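Local structure of type VI secretion system component (Escherichia coli O6, 2P5Z) at residues R85-L97 and R105-L117. The protein is a component of the type VI secretion system that resembles the phage T4 tail proteins gp27 and gp5 and probably forms part of a cell-puncturing device. Numbering follows the deposited sequence.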
ATOM      1  N   ARG A  85      20.871  -1.999  31.136  1.00 65.60           N
ATOM      2  CA  ARG A  85      20.560  -2.774  29.930  1.00 59.99           C
ATOM      3  C   ARG A  85      21.295  -2.155  28.749  1.00 58.06           C
ATOM      4  O   ARG A  85      21.319  -0.934  28.616  1.00 57.00           O
ATOM      5  CB  ARG A  85      19.054  -2.780  29.644  1.00 58.53           C
ATOM      6  CG  ARG A  85      18.671  -3.667  28.478  1.00 59.73           C
ATOM      7  CD  ARG A  85      17.209  -4.089  28.502  1.00 62.73           C
ATOM      8  NE  ARG A  85      16.283  -3.084  27.983  1.00 63.27           N
ATOM      9  CZ  ARG A  85      16.023  -2.881  26.691  1.00 64.72           C
ATOM     10  NH1 ARG A  85      15.147  -1.948  26.342  1.00 63.68           N
ATOM     11  NH2 ARG A  85      16.629  -3.601  25.745  1.00 63.62           N
ATOM     12  N   THR A  86      21.875  -2.997  27.892  1.00 55.13           N
ATOM     13  CA  THR A  86      22.587  -2.531  26.713  1.00 55.06           C
ATOM     14  C   THR A  86      22.019  -3.118  25.406  1.00 55.86           C
ATOM     15  O   THR A  86      21.667  -4.298  25.345  1.00 58.31           O
ATOM     16  CB  THR A  86      24.082  -2.892  26.801  1.00 55.82           C
ATOM     17  OG1 THR A  86      24.483  -2.918  28.169  1.00 58.91           O
ATOM     18  CG2 THR A  86      24.939  -1.881  26.060  1.00 56.74           C
ATOM     19  N   LEU A  87      21.942  -2.296  24.364  1.00 50.85           N
ATOM     20  CA  LEU A  87      21.642  -2.788  23.033  1.00 48.98           C
ATOM     21  C   LEU A  87      22.908  -2.836  22.182  1.00 49.46           C
ATOM     22  O   LEU A  87      23.536  -1.803  21.938  1.00 50.34           O
ATOM     23  CB  LEU A  87      20.601  -1.907  22.333  1.00 50.23           C
ATOM     24  CG  LEU A  87      19.119  -2.109  22.658  1.00 51.47           C
ATOM     25  CD1 LEU A  87      18.836  -3.557  22.980  1.00 51.59           C
ATOM     26  CD2 LEU A  87      18.692  -1.223  23.818  1.00 52.80           C
ATOM     27  N   HIS A  88      23.278  -4.026  21.715  1.00 47.82           N
ATOM     28  CA  HIS A  88      24.431  -4.144  20.813  1.00 45.91           C
ATOM     29  C   HIS A  88      24.001  -4.293  19.356  1.00 44.67           C
ATOM     30  O   HIS A  88      23.019  -4.991  19.041  1.00 44.13           O
ATOM     31  CB  HIS A  88      25.301  -5.320  21.202  1.00 46.29           C
ATOM     32  CG  HIS A  88      25.974  -5.165  22.529  1.00 47.50           C
ATOM     33  ND1 HIS A  88      27.153  -4.467  22.686  1.00 48.07           N
ATOM     34  CD2 HIS A  88      25.643  -5.633  23.758  1.00 49.70           C
ATOM     35  CE1 HIS A  88      27.521  -4.512  23.956  1.00 50.17           C
ATOM     36  NE2 HIS A  88      26.622  -5.210  24.630  1.00 52.12           N
ATOM     37  N   GLY A  89      24.736  -3.637  18.469  1.00 37.50           N
ATOM     38  CA  GLY A  89      24.382  -3.650  17.090  1.00 34.50           C
ATOM     39  C   GLY A  89      25.320  -2.865  16.211  1.00 37.73           C
ATOM     40  O   GLY A  89      26.453  -2.597  16.610  1.00 37.40           O
ATOM     41  N   VAL A  90      24.845  -2.522  15.007  1.00 35.21           N
ATOM     42  CA  VAL A  90      25.604  -1.748  14.031  1.00 38.15           C
ATOM     43  C   VAL A  90      24.888  -0.453  13.717  1.00 40.66           C
ATOM     44  O   VAL A  90      23.662  -0.337  13.843  1.00 41.87           O
ATOM     45  CB  VAL A  90      25.739  -2.452  12.628  1.00 37.74           C
ATOM     46  CG1 VAL A  90      27.116  -2.997  12.413  1.00 39.63           C
ATOM     47  CG2 VAL A  90      24.684  -3.503  12.442  1.00 37.93           C
ATOM     48  N   ILE A  91      25.670   0.492  13.231  1.00 38.61           N
ATOM     49  CA  ILE A  91      25.174   1.774  12.849  1.00 38.41           C
ATOM     50  C   ILE A  91      24.813   1.723  11.385  1.00 41.43           C
ATOM     51  O   ILE A  91      25.671   1.528  10.515  1.00 42.18           O
ATOM     52  CB  ILE A  91      26.226   2.870  13.122  1.00 38.65           C
ATOM     53  CG1 ILE A  91      26.521   2.952  14.621  1.00 38.03           C
ATOM     54  CG2 ILE A  91      25.762   4.212  12.593  1.00 35.10           C
ATOM     55  CD1 ILE A  91      25.283   3.044  15.499  1.00 37.11           C
ATOM     56  N   THR A  92      23.529   1.922  11.132  1.00 43.97           N
ATOM     57  CA  THR A  92      22.923   1.770   9.816  1.00 45.68           C
ATOM     58  C   THR A  92      22.770   3.104   9.092  1.00 45.31           C
ATOM     59  O   THR A  92      22.848   3.180   7.873  1.00 48.39           O
ATOM     60  CB  THR A  92      21.568   1.112  10.014  1.00 46.05           C
ATOM     61  OG1 THR A  92      21.767  -0.303  10.053  1.00 50.32           O
ATOM     62  CG2 THR A  92      20.583   1.482   8.931  1.00 52.89           C
ATOM     63  N   GLY A  93      22.571   4.171   9.857  1.00 45.70           N
ATOM     64  CA  GLY A  93      22.264   5.466   9.281  1.00 36.73           C
ATOM     65  C   GLY A  93      22.942   6.564  10.060  1.00 37.69           C
ATOM     66  O   GLY A  93      23.185   6.439  11.259  1.00 38.24           O
ATOM     67  N   PHE A  94      23.240   7.655   9.385  1.00 33.11           N
ATOM     68  CA  PHE A  94      23.923   8.726  10.037  1.00 38.97           C
ATOM     69  C   PHE A  94      23.379  10.012   9.489  1.00 43.60           C
ATOM     70  O   PHE A  94      23.233  10.167   8.270  1.00 47.51           O
ATOM     71  CB  PHE A  94      25.432   8.625   9.794  1.00 37.52           C
ATOM     72  CG  PHE A  94      26.192   9.864  10.159  1.00 36.97           C
ATOM     73  CD1 PHE A  94      26.411  10.191  11.492  1.00 37.12           C
ATOM     74  CD2 PHE A  94      26.692  10.704   9.171  1.00 38.97           C
ATOM     75  CE1 PHE A  94      27.107  11.330  11.832  1.00 35.27           C
ATOM     76  CE2 PHE A  94      27.407  11.851   9.500  1.00 37.19           C
ATOM     77  CZ  PHE A  94      27.616  12.157  10.834  1.00 37.05           C
ATOM     78  N   LYS A  95      23.097  10.944  10.393  1.00 44.70           N
ATOM     79  CA  LYS A  95      22.621  12.260  10.008  1.00 45.95           C
ATOM     80  C   LYS A  95      23.386  13.352  10.735  1.00 46.54           C
ATOM     81  O   LYS A  95      23.578  13.271  11.941  1.00 46.87           O
ATOM     82  CB  LYS A  95      21.138  12.381  10.357  1.00 45.16           C
ATOM     83  CG  LYS A  95      20.208  11.705   9.403  1.00 42.10           C
ATOM     84  CD  LYS A  95      18.904  11.459  10.064  1.00 43.45           C
ATOM     85  CE  LYS A  95      17.819  11.269   9.025  1.00 46.91           C
ATOM     86  NZ  LYS A  95      16.551  10.956   9.739  1.00 53.09           N
ATOM     87  N   HIS A  96      23.831  14.370  10.014  1.00 44.89           N
ATOM     88  CA  HIS A  96      24.252  15.595  10.678  1.00 46.48           C
ATOM     89  C   HIS A  96      23.041  16.534  10.682  1.00 46.19           C
ATOM     90  O   HIS A  96      22.561  16.928   9.636  1.00 47.22           O
ATOM     91  CB  HIS A  96      25.435  16.220   9.942  1.00 49.77           C
ATOM     92  CG  HIS A  96      26.024  17.431  10.617  1.00 57.78           C
ATOM     93  ND1 HIS A  96      27.353  17.781  10.477  1.00 56.83           N
ATOM     94  CD2 HIS A  96      25.474  18.374  11.422  1.00 55.77           C
ATOM     95  CE1 HIS A  96      27.590  18.887  11.157  1.00 56.25           C
ATOM     96  NE2 HIS A  96      26.467  19.266  11.739  1.00 57.82           N
ATOM     97  N   LEU A  97      22.552  16.897  11.857  1.00 44.44           N
ATOM     98  CA  LEU A  97      21.299  17.655  11.957  1.00 45.43           C
ATOM     99  C   LEU A  97      21.436  19.182  11.956  1.00 46.79           C
ATOM    100  O   LEU A  97      20.695  19.860  11.265  1.00 49.36           O
ATOM    101  CB  LEU A  97      20.518  17.198  13.179  1.00 42.26           C
ATOM    102  CG  LEU A  97      19.947  15.821  12.917  1.00 42.18           C
ATOM    103  CD1 LEU A  97      19.281  15.269  14.138  1.00 44.56           C
ATOM    104  CD2 LEU A  97      18.969  15.934  11.767  1.00 43.29           C
ATOM    105  N   ARG A 105      24.782  18.711  16.141  1.00 46.94           N
ATOM    106  CA  ARG A 105      23.786  17.717  16.534  1.00 45.68           C
ATOM    107  C   ARG A 105      23.804  16.611  15.479  1.00 43.16           C
ATOM    108  O   ARG A 105      23.905  16.892  14.288  1.00 39.69           O
ATOM    109  CB  ARG A 105      22.421  18.393  16.604  1.00 49.21           C
ATOM    110  CG  ARG A 105      21.281  17.590  17.168  1.00 50.15           C
ATOM    111  CD  ARG A 105      20.123  18.537  17.377  1.00 55.71           C
ATOM    112  NE  ARG A 105      18.864  18.067  16.791  1.00 62.04           N
ATOM    113  CZ  ARG A 105      18.203  18.686  15.809  1.00 60.27           C
ATOM    114  NH1 ARG A 105      18.667  19.813  15.283  1.00 55.98           N
ATOM    115  NH2 ARG A 105      17.065  18.173  15.354  1.00 63.17           N
ATOM    116  N   TYR A 106      23.738  15.361  15.920  1.00 40.80           N
ATOM    117  CA  TYR A 106      23.836  14.227  15.009  1.00 40.97           C
ATOM    118  C   TYR A 106      22.786  13.199  15.331  1.00 40.21           C
ATOM    119  O   TYR A 106      22.286  13.163  16.455  1.00 38.97           O
ATOM    120  CB  TYR A 106      25.206  13.538  15.087  1.00 42.10           C
ATOM    121  CG  TYR A 106      26.358  14.419  14.682  1.00 43.75           C
ATOM    122  CD1 TYR A 106      27.108  15.104  15.641  1.00 41.56           C
ATOM    123  CD2 TYR A 106      26.698  14.576  13.341  1.00 42.66           C
ATOM    124  CE1 TYR A 106      28.165  15.921  15.275  1.00 40.35           C
ATOM    125  CE2 TYR A 106      27.751  15.391  12.962  1.00 43.49           C
ATOM    126  CZ  TYR A 106      28.483  16.068  13.935  1.00 44.59           C
ATOM    127  OH  TYR A 106      29.541  16.883  13.562  1.00 45.65           O
ATOM    128  N   GLU A 107      22.468  12.348  14.355  1.00 38.47           N
ATOM    129  CA  GLU A 107      21.629  11.188  14.631  1.00 39.74           C
ATOM    130  C   GLU A 107      22.214   9.895  14.068  1.00 37.15           C
ATOM    131  O   GLU A 107      22.803   9.890  12.988  1.00 34.07           O
ATOM    132  CB  GLU A 107      20.206  11.411  14.125  1.00 41.85           C
ATOM    133  CG  GLU A 107      19.187  10.507  14.794  1.00 49.07           C
ATOM    134  CD  GLU A 107      17.770  10.768  14.318  1.00 55.23           C
ATOM    135  OE1 GLU A 107      17.162  11.755  14.778  1.00 57.77           O
ATOM    136  OE2 GLU A 107      17.254   9.980  13.494  1.00 58.78           O
ATOM    137  N   VAL A 108      22.089   8.809  14.824  1.00 34.73           N
ATOM    138  CA  VAL A 108      22.430   7.504  14.298  1.00 36.78           C
ATOM    139  C   VAL A 108      21.298   6.504  14.480  1.00 41.03           C
ATOM    140  O   VAL A 108      20.513   6.590  15.435  1.00 35.90           O
ATOM    141  CB  VAL A 108      23.733   6.913  14.900  1.00 36.38           C
ATOM    142  CG1 VAL A 108      24.968   7.653  14.374  1.00 30.99           C
ATOM    143  CG2 VAL A 108      23.681   6.894  16.432  1.00 30.72           C
ATOM    144  N   ARG A 109      21.216   5.554  13.549  1.00 42.87           N
ATOM    145  CA  ARG A 109      20.284   4.456  13.682  1.00 40.21           C
ATOM    146  C   ARG A 109      21.052   3.229  14.135  1.00 37.52           C
ATOM    147  O   ARG A 109      22.048   2.871  13.541  1.00 40.70           O
ATOM    148  CB  ARG A 109      19.573   4.192  12.358  1.00 44.49           C
ATOM    149  CG  ARG A 109      18.593   3.024  12.406  1.00 48.96           C
ATOM    150  CD  ARG A 109      17.607   3.112  11.270  1.00 52.34           C
ATOM    151  NE  ARG A 109      16.387   3.803  11.676  1.00 54.41           N
ATOM    152  CZ  ARG A 109      15.488   4.286  10.830  1.00 51.26           C
ATOM    153  NH1 ARG A 109      15.683   4.171   9.533  1.00 53.66           N
ATOM    154  NH2 ARG A 109      14.411   4.901  11.280  1.00 49.42           N
ATOM    155  N   LEU A 110      20.600   2.597  15.203  1.00 39.38           N
ATOM    156  CA  LEU A 110      21.271   1.431  15.727  1.00 39.49           C
ATOM    157  C   LEU A 110      20.350   0.231  15.568  1.00 44.99           C
ATOM    158  O   LEU A 110      19.230   0.201  16.099  1.00 47.94           O
ATOM    159  CB  LEU A 110      21.640   1.625  17.201  1.00 38.96           C
ATOM    160  CG  LEU A 110      22.194   0.342  17.845  1.00 39.77           C
ATOM    161  CD1 LEU A 110      23.575   0.042  17.257  1.00 38.98           C
ATOM    162  CD2 LEU A 110      22.271   0.422  19.365  1.00 36.61           C
ATOM    163  N   GLU A 111      20.815  -0.749  14.801  1.00 45.15           N
ATOM    164  CA  GLU A 111      20.053  -1.964  14.549  1.00 43.06           C
ATOM    165  C   GLU A 111      20.982  -3.138  14.832  1.00 42.42           C
ATOM    166  O   GLU A 111      22.209  -2.979  14.805  1.00 42.86           O
ATOM    167  CB  GLU A 111      19.564  -1.982  13.104  1.00 41.76           C
ATOM    168  CG  GLU A 111      18.747  -0.772  12.719  1.00 44.61           C
ATOM    169  CD  GLU A 111      17.961  -0.952  11.446  1.00 47.16           C
ATOM    170  OE1 GLU A 111      18.356  -0.349  10.420  1.00 45.67           O
ATOM    171  OE2 GLU A 111      16.942  -1.683  11.477  1.00 47.50           O
ATOM    172  N   PRO A 112      20.416  -4.325  15.092  1.00 41.75           N
ATOM    173  CA  PRO A 112      21.308  -5.464  15.242  1.00 39.46           C
ATOM    174  C   PRO A 112      21.815  -5.930  13.858  1.00 40.81           C
ATOM    175  O   PRO A 112      21.352  -5.441  12.809  1.00 39.65           O
ATOM    176  CB  PRO A 112      20.390  -6.521  15.841  1.00 37.26           C
ATOM    177  CG  PRO A 112      19.093  -6.224  15.258  1.00 35.89           C
ATOM    178  CD  PRO A 112      19.003  -4.734  15.206  1.00 38.50           C
ATOM    179  N   ARG A 113      22.770  -6.847  13.855  1.00 40.55           N
ATOM    180  CA  ARG A 113      23.396  -7.273  12.608  1.00 39.80           C
ATOM    181  C   ARG A 113      22.379  -7.997  11.700  1.00 39.24           C
ATOM    182  O   ARG A 113      22.425  -7.841  10.474  1.00 36.64           O
ATOM    183  CB  ARG A 113      24.627  -8.138  12.900  1.00 40.44           C
ATOM    184  CG  ARG A 113      25.853  -7.361  13.371  1.00 37.19           C
ATOM    185  CD  ARG A 113      26.851  -8.298  14.048  1.00 37.07           C
ATOM    186  NE  ARG A 113      26.270  -8.949  15.224  1.00 37.20           N
ATOM    187  CZ  ARG A 113      26.703 -10.098  15.752  1.00 42.14           C
ATOM    188  NH1 ARG A 113      27.717 -10.753  15.186  1.00 45.00           N
ATOM    189  NH2 ARG A 113      26.115 -10.611  16.836  1.00 38.25           N
ATOM    190  N   MET A 114      21.429  -8.705  12.319  1.00 34.70           N
ATOM    191  CA  MET A 114      20.316  -9.325  11.612  1.00 32.78           C
ATOM    192  C   MET A 114      19.612  -8.389  10.647  1.00 36.16           C
ATOM    193  O   MET A 114      19.293  -8.797   9.551  1.00 40.92           O
ATOM    194  CB  MET A 114      19.314  -9.961  12.582  1.00 35.79           C
ATOM    195  CG  MET A 114      18.172 -10.744  11.895  1.00 36.14           C
ATOM    196  SD  MET A 114      17.081 -11.564  13.067  1.00 30.77           S
ATOM    197  CE  MET A 114      16.542 -12.972  12.105  1.00 38.67           C
ATOM    198  N   ALA A 115      19.408  -7.123  11.013  1.00 40.12           N
ATOM    199  CA  ALA A 115      18.831  -6.140  10.075  1.00 39.88           C
ATOM    200  C   ALA A 115      19.564  -6.073   8.737  1.00 40.80           C
ATOM    201  O   ALA A 115      18.964  -5.727   7.731  1.00 42.64           O
ATOM    202  CB  ALA A 115      18.797  -4.769  10.682  1.00 34.83           C
ATOM    203  N   LEU A 116      20.851  -6.414   8.719  1.00 41.42           N
ATOM    204  CA  LEU A 116      21.620  -6.335   7.479  1.00 46.06           C
ATOM    205  C   LEU A 116      21.247  -7.395   6.445  1.00 46.26           C
ATOM    206  O   LEU A 116      21.589  -7.231   5.285  1.00 46.44           O
ATOM    207  CB  LEU A 116      23.118  -6.371   7.740  1.00 44.70           C
ATOM    208  CG  LEU A 116      23.663  -5.237   8.590  1.00 48.05           C
ATOM    209  CD1 LEU A 116      25.106  -5.578   8.939  1.00 48.42           C
ATOM    210  CD2 LEU A 116      23.550  -3.872   7.875  1.00 44.88           C
ATOM    211  N   LEU A 117      20.501  -8.434   6.852  1.00 43.09           N
ATOM    212  CA  LEU A 117      19.939  -9.419   5.913  1.00 43.91           C
ATOM    213  C   LEU A 117      19.006  -8.808   4.867  1.00 47.42           C
ATOM    214  O   LEU A 117      18.631  -9.469   3.908  1.00 54.45           O
ATOM    215  CB  LEU A 117      19.146 -10.527   6.607  1.00 39.85           C
ATOM    216  CG  LEU A 117      19.558 -11.414   7.780  1.00 43.39           C
ATOM    217  CD1 LEU A 117      19.053 -12.823   7.550  1.00 35.45           C
ATOM    218  CD2 LEU A 117      21.049 -11.374   8.136  1.00 35.70           C
TER
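H96 and Y106 face each other across an antiparallel beta hairpin. The hairpin lies in the phage tail baseplate (gpD-type) family region, consistent with the resemblance to gp27. Y106 turns a ring edge toward the face of H96, with centroids 4.5 Å apart and planes at 51°. Its CE2 lies over one face of the imidazole, offset toward the rim. F94 extends this aromatic cluster on the same sheet face. It meets Y106 rim to rim, CZ to CD2 at 3.6 Å, with planes at 20°. The chi1 of F94 (166°) sets CG anti to the backbone N, and the edge of the ring reaches V108 CG1. Further along this face, I91 CG2 packs on V108 CG1 and I91 CD1 on L110 CD1.

On the opposite face K95 and E107 extend side by side and make a long salt bridge, NZ to OE2 3.9 Å. At the end of the ladder, L97 CB sits over the centre of the R105 guanidinium, 3.8 Å above its plane.

A beta bulge lies between the I91–L110 and F94–V108 pairs: T92 and G93 stand against the single residue R109. T92 N donates to R109 O (3.0 Å), and T92 OG1 makes a weak bond to E111 OE1. On the N-terminal side of V90 the strand diverges from 105-111, while its bonds to 65-70 continue through L87 and R85. L110 CD2 touches L87 CB there. V90 CG2 packs on L116 CD1 of the 3-10 turn.

Strand 44-51 lies on the other side of 105-111, and its Q48 OE1 is hydrogen-bonded to R105 NE. F94, K95 and H96 pair with a strand of a second subunit, so the hairpin contributes to assembly by continuing the sheet across the interface. S99, further along the same strand, hydrogen-bonds H96 NE2 through OG; Y106 OH hydrogen-bonds D53 O and I56 N.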